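Local coordinates for malonyl CoA-acyl carrier protein transacylase (Bartonella henselae, PDB 3QAT) that probably catalyses transfer of the malonyl group from malonyl-CoA to acyl carrier protein in fatty acid biosynthesis, at residues 165-170 / 263-268; 9-14 / 92-97; 99-104 / 234-239. All coordinates share one frame; numbering follows the deposited sequence.

Contact 1: 165-170 / 263-268; sequences ANDNGG and WRETIE
The backbone of D167 to G169 runs past the first turn of the helix that begins at W263, the axes of strand 165-169 and helix 263-268 approaching to 6.4 Å at 43°. The contact lies where the small mixed sheet, consistent with the ferredoxin-like subdomain of malonyl transferases, joins the larger hydrolase-like core. D167 O takes the N-H of R264 in a nearly straight bond (2.9 Å), using an amide that the helix start cannot pair within its own turn. The D167 side chain reaches the same residue: with CG anti to the backbone N, OD2 meets R264 NE at 2.8 Å on its syn side, slightly out of the carboxylate plane, and R264 NH2 more weakly. Carboxylate and guanidinium are turned 47° apart, so the bridge is not a flat two-pronged pair. R264 bends at chi3 (57°) to turn NE toward OD2, while its NH1 forms a salt bridge with E268 OE1 (3.0 Å) one helical turn on and NH2 another with E146. A water accepts E265 N and donates to D167 OD2 and E265 OE1, bridging two carboxylates of like charge; E265 is also held by R260 and R262. N168 OD1 touches W263 CB at 3.8 Å, amide and indole steeply inclined, while accepting H97 NE2. N168 ND2 donates to a lone pair of N166 OD1; N166 and A165 both face V174 in a classic beta bulge. R264 CB packs against the G169 backbone, 3.7 Å from G169 N.

Contact 2: 9-14 / 92-97; sequences FTFPGQ and KFVAGH
F93 O accepts F9 N, continuing a pairing that K92 and A7 have already begun, and parallel pairing then follows strand 93-96 residue by residue. V94 sits beside F9, its CA-H directed at F9 O. Its CG1, anti to the carbonyl carbon (chi1 -64°), touches F9 CB and the edge of the F11 ring at CE1, each at 4.2 Å, on the face that helices 62-82 and 100-107 cover. A95 N bonds to F9 O (3.1 Å), and A95 O receives F11 N at 2.9 Å in a bent bond (132°). The same oxygen is also met by the CA-H of T10 and lies in the plane of the F11 ring, 3.4 Å from CD1. G96 has no side chain, and its CA approaches F11 O to 3.2 Å. H97 N closes the ladder on F11 O (2.9 Å). H97 O faces the CA-H of G13, while the imidazole turns off toward N168, which accepts from NE2. Strand 93-96 pairs on one side with strand 6-11 of the parallel sheet and on the other, through V94, with P233 and I235; it leads from G96 into a GxSxG sequence, consistent with the nucleophile elbow of acyltransferases with a hydrolase-like core.

Contact 3: 99-104 / 234-239; sequences LGEYSA and LIANVS
The carboxylate of E101 and the side-chain amide of N237 lie stacked, their planes only 5° apart, with E101 CD 3.3 Å from N237 CG. The amide covers one face of the carboxylate. On that same face the backbone N237 N reaches E101 OE2 at 2.7 Å, 37° out of the carboxylate plane, in a fairly straight bond (159°). Two waters sit near the plane at the edges: one is 2.7 Å from E101 OE2 and close to I235 O, the other donates to E101 OE1 (2.9 Å) and accepts V238 N. E101 reaches this far because its chain is extended beyond CG. The amide is fixed independently of the glutamate, N237 OD1 accepting from Q256 and from S98 N and ND2 donating to G96 O, so the turn of chain after strand 234-235 is tied to the probable nucleophile elbow. One helical turn beyond E101, A104 CB packs against L234 CD1 (3.8 Å), while L234 CD2 lies beside E101 OE2. Helix 246-258 closes over E101 with L253 and Q256, strand 234-235 pairs with V94 of strand 93-96, and on the other side of that short strand I235 packs on helix 263-272.

All three contacts are largely buried, but contact 1 lies farther from the centre of the chain and has partly exposed charged residues, R264, E265 and E268, whereas contacts 2 and 3 sit deep in the core. Contacts 2 and 3, their centres about 6 Å apart, share one run of chain: strand 93-96 followed by helix 100-107. Contact 2 is regular backbone pairing with apolar packing, contact 3 a buried carboxylate stacked on an amide and bonded by a backbone N-H and waters. Contact 1 combines charge pairs with one backbone bond at a helix start. It meets contact 2 where W263 packs on G96 and H97 and where N168, from the mixed sheet, accepts H97 NE2; the two subdomains thus meet beside the presumed elbow.

Contact 1: 165-170 / 263-268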
ATOM      1  N   ALA A 165      -8.590  10.283  -2.732  1.00 11.05           N
ATOM      2  CA  ALA A 165      -8.227   8.874  -2.549  1.00 10.60           C
ATOM      3  C   ALA A 165      -6.929   8.707  -1.759  1.00 10.68           C
ATOM      4  O   ALA A 165      -6.811   7.804  -0.938  1.00 10.25           O
ATOM      5  CB  ALA A 165      -8.085   8.217  -3.913  1.00 10.72           C
ATOM      6  N   ASN A 166      -5.932   9.544  -2.038  1.00 11.26           N
ATOM      7  CA  ASN A 166      -4.674   9.470  -1.274  1.00 11.59           C
ATOM      8  C   ASN A 166      -4.259  10.892  -0.913  1.00 11.87           C
ATOM      9  O   ASN A 166      -4.317  11.797  -1.769  1.00 13.17           O
ATOM     10  CB  ASN A 166      -3.470   9.017  -2.100  1.00 11.00           C
ATOM     11  CG  ASN A 166      -3.488   7.583  -2.643  1.00 10.40           C
ATOM     12  OD1 ASN A 166      -2.523   7.260  -3.347  1.00 12.18           O
ATOM     13  ND2 ASN A 166      -4.472   6.711  -2.311  1.00 11.69           N
ATOM     14  N   ASP A 167      -3.743  11.086   0.289  1.00 11.24           N
ATOM     15  CA  ASP A 167      -3.031  12.298   0.631  1.00 11.82           C
ATOM     16  C   ASP A 167      -1.593  11.808   0.866  1.00 10.83           C
ATOM     17  O   ASP A 167      -1.295  11.249   1.928  1.00 10.81           O
ATOM     18  CB  ASP A 167      -3.641  12.910   1.913  1.00 13.05           C
ATOM     19  CG  ASP A 167      -2.857  14.117   2.431  1.00 16.17           C
ATOM     20  OD1 ASP A 167      -2.155  14.768   1.644  1.00 18.72           O
ATOM     21  OD2 ASP A 167      -2.934  14.428   3.647  1.00 17.23           O
ATOM     22  N   ASN A 168      -0.724  11.967  -0.135  1.00 10.16           N
ATOM     23  CA  ASN A 168       0.594  11.303  -0.130  1.00 10.26           C
ATOM     24  C   ASN A 168       1.778  12.070   0.423  1.00 11.55           C
ATOM     25  O   ASN A 168       2.838  11.482   0.675  1.00 12.31           O
ATOM     26  CB  ASN A 168       0.923  10.743  -1.520  1.00  9.43           C
ATOM     27  CG  ASN A 168       0.075   9.531  -1.844  1.00 10.78           C
ATOM     28  OD1 ASN A 168      -0.329   8.791  -0.930  1.00  8.96           O
ATOM     29  ND2 ASN A 168      -0.203   9.314  -3.139  1.00  9.44           N
ATOM     30  N   GLY A 169       1.582  13.350   0.675  1.00 12.44           N
ATOM     31  CA  GLY A 169       2.681  14.205   1.134  1.00 14.40           C
ATOM     32  C   GLY A 169       3.378  14.835  -0.062  1.00 15.91           C
ATOM     33  O   GLY A 169       3.130  14.467  -1.216  1.00 14.16           O
ATOM     34  N   GLY A 170       4.249  15.800   0.206  1.00 16.46           N
ATOM     35  CA  GLY A 170       4.978  16.457  -0.862  1.00 17.86           C
ATOM     36  C   GLY A 170       4.078  17.189  -1.841  1.00 17.82           C
ATOM     37  O   GLY A 170       4.461  17.400  -2.996  1.00 19.35           O
ATOM     38  N   TRP A 263      -1.614   9.033   4.075  1.00  8.70           N
ATOM     39  CA  TRP A 263      -0.195   8.662   4.139  1.00  8.39           C
ATOM     40  C   TRP A 263       0.686   9.782   4.707  1.00  8.98           C
ATOM     41  O   TRP A 263       1.572   9.526   5.540  1.00  9.94           O
ATOM     42  CB  TRP A 263       0.378   8.160   2.765  1.00  8.73           C
ATOM     43  CG  TRP A 263       1.703   7.457   2.987  1.00  7.86           C
ATOM     44  CD1 TRP A 263       2.954   7.915   2.642  1.00  8.76           C
ATOM     45  CD2 TRP A 263       1.903   6.203   3.654  1.00  7.44           C
ATOM     46  NE1 TRP A 263       3.918   6.998   3.033  1.00  8.84           N
ATOM     47  CE2 TRP A 263       3.297   5.942   3.661  1.00  7.91           C
ATOM     48  CE3 TRP A 263       1.028   5.274   4.250  1.00  8.20           C
ATOM     49  CZ2 TRP A 263       3.852   4.786   4.261  1.00  7.14           C
ATOM     50  CZ3 TRP A 263       1.568   4.116   4.830  1.00  8.33           C
ATOM     51  CH2 TRP A 263       2.965   3.879   4.824  1.00  7.95           C
ATOM     52  N   ARG A 264       0.449  11.009   4.261  1.00  9.29           N
ATOM     53  CA  ARG A 264       1.160  12.171   4.796  1.00  9.72           C
ATOM     54  C   ARG A 264       1.081  12.189   6.332  1.00 10.71           C
ATOM     55  O   ARG A 264       2.098  12.276   7.020  1.00  9.89           O
ATOM     56  CB  ARG A 264       0.570  13.472   4.214  1.00 10.77           C
ATOM     57  CG  ARG A 264       1.226  14.742   4.822  1.00 13.47           C
ATOM     58  CD  ARG A 264       0.499  16.015   4.425  1.00 15.69           C
ATOM     59  NE  ARG A 264      -0.928  16.028   4.795  1.00 19.38           N
ATOM     60  CZ  ARG A 264      -1.421  16.437   5.965  1.00 22.45           C
ATOM     61  NH1 ARG A 264      -0.616  16.863   6.928  1.00 20.96           N
ATOM     62  NH2 ARG A 264      -2.737  16.403   6.179  1.00 23.21           N
ATOM     63  N   GLU A 265      -0.146  12.087   6.854  1.00 10.45           N
ATOM     64  CA  GLU A 265      -0.351  12.138   8.307  1.00 11.04           C
ATOM     65  C   GLU A 265       0.302  10.962   9.015  1.00 10.49           C
ATOM     66  O   GLU A 265       0.788  11.098  10.143  1.00 11.80           O
ATOM     67  CB  GLU A 265      -1.845  12.162   8.607  1.00 11.37           C
ATOM     68  CG  GLU A 265      -2.517  13.532   8.305  1.00 12.40           C
ATOM     69  CD  GLU A 265      -4.035  13.420   8.275  1.00 16.70           C
ATOM     70  OE1 GLU A 265      -4.601  12.757   7.362  1.00 13.92           O
ATOM     71  OE2 GLU A 265      -4.673  14.006   9.180  1.00 16.74           O
ATOM     72  N   THR A 266       0.338   9.809   8.332  1.00 10.35           N
ATOM     73  CA  THR A 266       0.990   8.632   8.871  1.00 10.05           C
ATOM     74  C   THR A 266       2.478   8.871   9.088  1.00 10.56           C
ATOM     75  O   THR A 266       2.995   8.592  10.153  1.00 10.82           O
ATOM     76  CB  THR A 266       0.741   7.407   7.949  1.00  8.67           C
ATOM     77  OG1 THR A 266      -0.656   7.089   7.980  1.00  9.24           O
ATOM     78  CG2 THR A 266       1.522   6.193   8.435  1.00  9.72           C
ATOM     79  N   ILE A 267       3.158   9.400   8.081  1.00 10.36           N
ATOM     80  CA  ILE A 267       4.591   9.636   8.197  1.00  9.96           C
ATOM     81  C   ILE A 267       4.866  10.740   9.231  1.00 10.36           C
ATOM     82  O   ILE A 267       5.818  10.637  10.038  1.00 11.14           O
ATOM     83  CB  ILE A 267       5.211   9.998   6.835  1.00  9.61           C
ATOM     84  CG1 ILE A 267       5.047   8.809   5.863  1.00  9.09           C
ATOM     85  CG2 ILE A 267       6.709  10.405   7.007  1.00  9.89           C
ATOM     86  CD1 ILE A 267       5.622   7.470   6.392  1.00  9.05           C
ATOM     87  N   GLU A 268       4.029  11.774   9.231  1.00 11.33           N
ATOM     88  CA  GLU A 268       4.170  12.844  10.231  1.00 12.77           C
ATOM     89  C   GLU A 268       3.982  12.291  11.647  1.00 13.53           C
ATOM     90  O   GLU A 268       4.758  12.648  12.546  1.00 15.29           O
ATOM     91  CB  GLU A 268       3.221  14.007   9.945  1.00 13.15           C
ATOM     92  CG  GLU A 268       3.647  14.806   8.702  1.00 15.51           C
ATOM     93  CD  GLU A 268       2.673  15.905   8.295  1.00 23.05           C
ATOM     94  OE1 GLU A 268       1.544  15.945   8.814  1.00 28.57           O
ATOM     95  OE2 GLU A 268       3.036  16.736   7.439  1.00 25.92           O
TER
HETATM   96  O   HOH W   1      -2.654  12.222   5.356  1.00  8.40           O

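Contact 2: 9-14 / 92-97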
ATOM      1  N   PHE A   9       8.708   0.088   9.941  1.00  9.26           N
ATOM      2  CA  PHE A   9       8.722  -0.578   8.621  1.00  8.80           C
ATOM      3  C   PHE A   9       7.466  -0.146   7.856  1.00  9.20           C
ATOM      4  O   PHE A   9       6.332  -0.265   8.364  1.00  9.29           O
ATOM      5  CB  PHE A   9       8.690  -2.106   8.805  1.00  9.46           C
ATOM      6  CG  PHE A   9      10.027  -2.745   9.086  1.00  9.48           C
ATOM      7  CD1 PHE A   9      11.170  -1.987   9.430  1.00 10.63           C
ATOM      8  CD2 PHE A   9      10.146  -4.139   9.010  1.00 12.04           C
ATOM      9  CE1 PHE A   9      12.390  -2.617   9.683  1.00 11.21           C
ATOM     10  CE2 PHE A   9      11.360  -4.783   9.280  1.00 11.45           C
ATOM     11  CZ  PHE A   9      12.493  -4.020   9.612  1.00 13.36           C
ATOM     12  N   THR A  10       7.655   0.292   6.607  1.00  8.65           N
ATOM     13  CA  THR A  10       6.536   0.708   5.754  1.00  9.04           C
ATOM     14  C   THR A  10       6.529  -0.167   4.509  1.00  9.13           C
ATOM     15  O   THR A  10       7.592  -0.596   4.034  1.00  9.62           O
ATOM     16  CB  THR A  10       6.599   2.205   5.352  1.00  9.65           C
ATOM     17  OG1 THR A  10       7.772   2.459   4.573  1.00  9.99           O
ATOM     18  CG2 THR A  10       6.613   3.115   6.607  1.00 10.06           C
ATOM     19  N   PHE A  11       5.327  -0.452   4.007  1.00  6.86           N
ATOM     20  CA  PHE A  11       5.157  -1.442   2.941  1.00  6.60           C
ATOM     21  C   PHE A  11       4.466  -0.824   1.751  1.00  6.76           C
ATOM     22  O   PHE A  11       3.383  -0.250   1.887  1.00  7.09           O
ATOM     23  CB  PHE A  11       4.341  -2.630   3.514  1.00  6.00           C
ATOM     24  CG  PHE A  11       5.087  -3.395   4.585  1.00  7.35           C
ATOM     25  CD1 PHE A  11       5.139  -2.923   5.910  1.00  7.09           C
ATOM     26  CD2 PHE A  11       5.784  -4.554   4.264  1.00  8.28           C
ATOM     27  CE1 PHE A  11       5.853  -3.645   6.899  1.00  8.54           C
ATOM     28  CE2 PHE A  11       6.507  -5.272   5.229  1.00  9.08           C
ATOM     29  CZ  PHE A  11       6.544  -4.816   6.555  1.00  8.47           C
ATOM     30  N   PRO A  12       5.091  -0.919   0.571  1.00  6.87           N
ATOM     31  CA  PRO A  12       4.552  -0.236  -0.592  1.00  8.02           C
ATOM     32  C   PRO A  12       3.283  -0.857  -1.156  1.00  7.39           C
ATOM     33  O   PRO A  12       2.957  -2.037  -0.877  1.00  7.85           O
ATOM     34  CB  PRO A  12       5.692  -0.281  -1.614  1.00  9.53           C
ATOM     35  CG  PRO A  12       6.546  -1.415  -1.217  1.00  9.58           C
ATOM     36  CD  PRO A  12       6.381  -1.581   0.297  1.00  7.87           C
ATOM     37  N   GLY A  13       2.580  -0.041  -1.937  1.00  7.17           N
ATOM     38  CA  GLY A  13       1.329  -0.468  -2.563  1.00  7.10           C
ATOM     39  C   GLY A  13       1.355  -0.359  -4.073  1.00  6.93           C
ATOM     40  O   GLY A  13       2.423  -0.243  -4.684  1.00  6.72           O
ATOM     41  N   GLN A  14       0.159  -0.400  -4.652  1.00  7.27           N
ATOM     42  CA  GLN A  14      -0.006  -0.425  -6.114  1.00  7.20           C
ATOM     43  C   GLN A  14       0.792   0.705  -6.763  1.00  7.84           C
ATOM     44  O   GLN A  14       0.705   1.886  -6.316  1.00  8.72           O
ATOM     45  CB  GLN A  14      -1.494  -0.275  -6.398  1.00  8.81           C
ATOM     46  CG  GLN A  14      -1.849  -0.279  -7.893  1.00  9.52           C
ATOM     47  CD  GLN A  14      -1.961  -1.685  -8.492  1.00 11.23           C
ATOM     48  OE1 GLN A  14      -2.534  -2.594  -7.891  1.00 12.28           O
ATOM     49  NE2 GLN A  14      -1.455  -1.844  -9.719  1.00 10.27           N
ATOM     50  N   LYS A  92       9.316  -0.365  15.970  1.00 16.71           N
ATOM     51  CA  LYS A  92       8.312   0.281  16.802  1.00 17.04           C
ATOM     52  C   LYS A  92       6.890   0.167  16.231  1.00 15.58           C
ATOM     53  O   LYS A  92       5.943  -0.130  16.972  1.00 15.58           O
ATOM     54  CB  LYS A  92       8.685   1.754  17.039  1.00 18.22           C
ATOM     55  CG  LYS A  92       8.014   2.368  18.242  1.00 23.20           C
ATOM     56  CD  LYS A  92       8.680   3.708  18.640  1.00 26.56           C
ATOM     57  CE  LYS A  92       8.293   4.166  20.052  1.00 30.37           C
ATOM     58  NZ  LYS A  92       7.071   5.049  20.143  1.00 31.00           N
ATOM     59  N   PHE A  93       6.752   0.427  14.920  1.00 13.66           N
ATOM     60  CA  PHE A  93       5.452   0.425  14.267  1.00 12.41           C
ATOM     61  C   PHE A  93       5.579  -0.134  12.855  1.00 11.43           C
ATOM     62  O   PHE A  93       6.658  -0.070  12.262  1.00 11.27           O
ATOM     63  CB  PHE A  93       4.903   1.847  14.120  1.00 12.17           C
ATOM     64  CG  PHE A  93       4.854   2.633  15.420  1.00 13.63           C
ATOM     65  CD1 PHE A  93       3.999   2.245  16.443  1.00 17.50           C
ATOM     66  CD2 PHE A  93       5.654   3.760  15.590  1.00 15.71           C
ATOM     67  CE1 PHE A  93       3.952   2.987  17.656  1.00 17.77           C
ATOM     68  CE2 PHE A  93       5.608   4.505  16.781  1.00 16.78           C
ATOM     69  CZ  PHE A  93       4.757   4.105  17.804  1.00 16.52           C
ATOM     70  N   VAL A  94       4.459  -0.651  12.350  1.00 10.59           N
ATOM     71  CA  VAL A  94       4.341  -0.987  10.906  1.00  9.93           C
ATOM     72  C   VAL A  94       3.234  -0.185  10.276  1.00  9.58           C
ATOM     73  O   VAL A  94       2.295   0.213  10.956  1.00  9.59           O
ATOM     74  CB  VAL A  94       4.150  -2.510  10.643  1.00  9.65           C
ATOM     75  CG1 VAL A  94       5.394  -3.288  11.098  1.00 11.07           C
ATOM     76  CG2 VAL A  94       2.868  -3.032  11.302  1.00 10.89           C
ATOM     77  N   ALA A  95       3.357   0.076   8.973  1.00  8.33           N
ATOM     78  CA  ALA A  95       2.322   0.750   8.222  1.00  7.43           C
ATOM     79  C   ALA A  95       2.505   0.386   6.756  1.00  8.11           C
ATOM     80  O   ALA A  95       3.605   0.040   6.341  1.00  8.50           O
ATOM     81  CB  ALA A  95       2.438   2.276   8.388  1.00  8.01           C
ATOM     82  N   GLY A  96       1.432   0.452   5.981  1.00  6.57           N
ATOM     83  CA  GLY A  96       1.607   0.178   4.542  1.00  6.63           C
ATOM     84  C   GLY A  96       0.585   0.928   3.733  1.00  6.64           C
ATOM     85  O   GLY A  96      -0.492   1.283   4.229  1.00  7.07           O
ATOM     86  N   HIS A  97       0.940   1.178   2.474  1.00  6.31           N
ATOM     87  CA  HIS A  97       0.079   1.983   1.627  1.00  7.04           C
ATOM     88  C   HIS A  97      -0.974   1.083   0.959  1.00  8.13           C
ATOM     89  O   HIS A  97      -0.678   0.368   0.010  1.00  7.27           O
ATOM     90  CB  HIS A  97       0.941   2.753   0.620  1.00  6.92           C
ATOM     91  CG  HIS A  97       0.269   3.961   0.055  1.00  6.60           C
ATOM     92  ND1 HIS A  97      -0.752   3.875  -0.862  1.00  9.21           N
ATOM     93  CD2 HIS A  97       0.515   5.284   0.231  1.00  6.71           C
ATOM     94  CE1 HIS A  97      -1.138   5.099  -1.202  1.00 10.04           C
ATOM     95  NE2 HIS A  97      -0.384   5.970  -0.553  1.00  8.41           N
TER
HETATM   96  O   HOH W   2      -2.167  -0.457  -2.905  1.00  5.89           O

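Contact 3: 99-104 / 234-239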
ATOM      1  N   LEU A  99      -2.765  -1.756  -0.176  1.00  7.15           N
ATOM      2  CA  LEU A  99      -2.498  -3.188  -0.110  1.00  7.08           C
ATOM      3  C   LEU A  99      -1.363  -3.459   0.909  1.00  5.79           C
ATOM      4  O   LEU A  99      -1.294  -4.519   1.529  1.00  6.38           O
ATOM      5  CB  LEU A  99      -2.141  -3.745  -1.498  1.00  6.71           C
ATOM      6  CG  LEU A  99      -0.722  -3.474  -2.008  1.00  7.49           C
ATOM      7  CD1 LEU A  99       0.325  -4.482  -1.564  1.00  7.96           C
ATOM      8  CD2 LEU A  99      -0.767  -3.429  -3.551  1.00  8.12           C
ATOM      9  N   GLY A 100      -0.461  -2.484   1.055  1.00  6.34           N
ATOM     10  CA  GLY A 100       0.666  -2.611   1.981  1.00  6.21           C
ATOM     11  C   GLY A 100       0.248  -2.793   3.447  1.00  7.11           C
ATOM     12  O   GLY A 100       1.050  -3.263   4.239  1.00  7.24           O
ATOM     13  N   GLU A 101      -0.988  -2.421   3.808  1.00  7.23           N
ATOM     14  CA  GLU A 101      -1.464  -2.701   5.181  1.00  7.45           C
ATOM     15  C   GLU A 101      -1.500  -4.216   5.440  1.00  7.71           C
ATOM     16  O   GLU A 101      -1.210  -4.669   6.559  1.00  7.99           O
ATOM     17  CB  GLU A 101      -2.854  -2.114   5.425  1.00  8.55           C
ATOM     18  CG  GLU A 101      -2.950  -0.622   5.192  1.00  9.11           C
ATOM     19  CD  GLU A 101      -4.023   0.032   6.072  1.00 12.01           C
ATOM     20  OE1 GLU A 101      -5.262  -0.108   5.802  1.00 13.38           O
ATOM     21  OE2 GLU A 101      -3.613   0.682   7.029  1.00  9.95           O
ATOM     22  N   TYR A 102      -1.835  -4.997   4.410  1.00  6.62           N
ATOM     23  CA  TYR A 102      -1.861  -6.441   4.519  1.00  7.29           C
ATOM     24  C   TYR A 102      -0.470  -7.014   4.633  1.00  6.90           C
ATOM     25  O   TYR A 102      -0.227  -7.899   5.444  1.00  7.29           O
ATOM     26  CB  TYR A 102      -2.637  -7.100   3.353  1.00  6.75           C
ATOM     27  CG  TYR A 102      -4.091  -6.688   3.315  1.00  7.18           C
ATOM     28  CD1 TYR A 102      -5.099  -7.532   3.833  1.00  8.66           C
ATOM     29  CD2 TYR A 102      -4.465  -5.432   2.820  1.00  7.11           C
ATOM     30  CE1 TYR A 102      -6.437  -7.146   3.854  1.00  7.61           C
ATOM     31  CE2 TYR A 102      -5.828  -5.036   2.821  1.00  7.61           C
ATOM     32  CZ  TYR A 102      -6.792  -5.903   3.353  1.00  7.51           C
ATOM     33  OH  TYR A 102      -8.115  -5.531   3.369  1.00  8.12           O
ATOM     34  N   SER A 103       0.466  -6.482   3.835  1.00  6.45           N
ATOM     35  CA  SER A 103       1.863  -6.894   3.986  1.00  6.72           C
ATOM     36  C   SER A 103       2.381  -6.612   5.397  1.00  7.17           C
ATOM     37  O   SER A 103       3.046  -7.445   5.994  1.00  8.16           O
ATOM     38  CB  SER A 103       2.741  -6.148   2.988  1.00  6.79           C
ATOM     39  OG  SER A 103       2.178  -6.271   1.681  1.00  7.01           O
ATOM     40  N   ALA A 104       2.047  -5.435   5.903  1.00  7.85           N
ATOM     41  CA  ALA A 104       2.446  -5.008   7.258  1.00  7.78           C
ATOM     42  C   ALA A 104       1.873  -5.957   8.320  1.00  7.90           C
ATOM     43  O   ALA A 104       2.581  -6.388   9.240  1.00  8.63           O
ATOM     44  CB  ALA A 104       1.967  -3.595   7.473  1.00  7.89           C
ATOM     45  N   LEU A 234      -0.052  -1.490  14.110  1.00 10.69           N
ATOM     46  CA  LEU A 234      -0.226  -0.970  12.759  1.00  9.73           C
ATOM     47  C   LEU A 234      -0.710   0.485  12.801  1.00 10.75           C
ATOM     48  O   LEU A 234      -1.732   0.787  13.452  1.00 11.51           O
ATOM     49  CB  LEU A 234      -1.275  -1.835  12.067  1.00 10.49           C
ATOM     50  CG  LEU A 234      -1.653  -1.364  10.651  1.00  8.27           C
ATOM     51  CD1 LEU A 234      -0.591  -1.781   9.624  1.00  9.51           C
ATOM     52  CD2 LEU A 234      -3.059  -1.853  10.255  1.00  9.73           C
ATOM     53  N   ILE A 235      -0.036   1.385  12.073  1.00  9.52           N
ATOM     54  CA  ILE A 235      -0.565   2.742  11.966  1.00 10.10           C
ATOM     55  C   ILE A 235      -1.515   2.739  10.755  1.00  9.71           C
ATOM     56  O   ILE A 235      -1.073   2.822   9.609  1.00 10.46           O
ATOM     57  CB  ILE A 235       0.545   3.803  11.777  1.00  9.82           C
ATOM     58  CG1 ILE A 235       1.684   3.607  12.778  1.00 10.43           C
ATOM     59  CG2 ILE A 235      -0.067   5.234  11.873  1.00 11.09           C
ATOM     60  CD1 ILE A 235       1.249   3.542  14.276  1.00 12.19           C
ATOM     61  N   ALA A 236      -2.805   2.586  11.016  1.00 10.64           N
ATOM     62  CA  ALA A 236      -3.789   2.327   9.963  1.00 10.36           C
ATOM     63  C   ALA A 236      -4.007   3.522   9.061  1.00 10.59           C
ATOM     64  O   ALA A 236      -4.019   4.666   9.506  1.00 10.05           O
ATOM     65  CB  ALA A 236      -5.132   1.859  10.559  1.00 11.38           C
ATOM     66  N   ASN A 237      -4.228   3.245   7.775  1.00  9.54           N
ATOM     67  CA  ASN A 237      -4.464   4.293   6.788  1.00  9.26           C
ATOM     68  C   ASN A 237      -5.661   5.199   7.129  1.00 10.05           C
ATOM     69  O   ASN A 237      -5.659   6.375   6.760  1.00 10.06           O
ATOM     70  CB  ASN A 237      -4.783   3.681   5.398  1.00  8.13           C
ATOM     71  CG  ASN A 237      -3.605   3.033   4.686  1.00  8.56           C
ATOM     72  OD1 ASN A 237      -3.835   2.423   3.647  1.00  8.24           O
ATOM     73  ND2 ASN A 237      -2.374   3.219   5.150  1.00  6.91           N
ATOM     74  N   VAL A 238      -6.677   4.648   7.823  1.00 10.93           N
ATOM     75  CA  VAL A 238      -7.935   5.347   8.072  1.00 12.44           C
ATOM     76  C   VAL A 238      -7.849   6.168   9.359  1.00 12.51           C
ATOM     77  O   VAL A 238      -8.402   7.268   9.435  1.00 13.30           O
ATOM     78  CB  VAL A 238      -9.121   4.325   8.142  1.00 13.49           C
ATOM     79  CG1 VAL A 238     -10.400   4.922   8.757  1.00 16.40           C
ATOM     80  CG2 VAL A 238      -9.393   3.813   6.722  1.00 15.18           C
ATOM     81  N   SER A 239      -7.113   5.646  10.329  1.00 12.70           N
ATOM     82  CA  SER A 239      -7.140   6.202  11.704  1.00 13.18           C
ATOM     83  C   SER A 239      -5.875   6.964  12.106  1.00 13.37           C
ATOM     84  O   SER A 239      -5.934   7.855  12.971  1.00 13.69           O
ATOM     85  CB  SER A 239      -7.398   5.097  12.713  1.00 14.05           C
ATOM     86  OG  SER A 239      -6.312   4.169  12.737  1.00 13.50           O
TER
HETATM   87  O   HOH W   3      -0.963   0.982   7.520  1.00  7.48           O
HETATM   88  O   HOH W   4      -6.955   1.476   7.538  1.00  8.28           O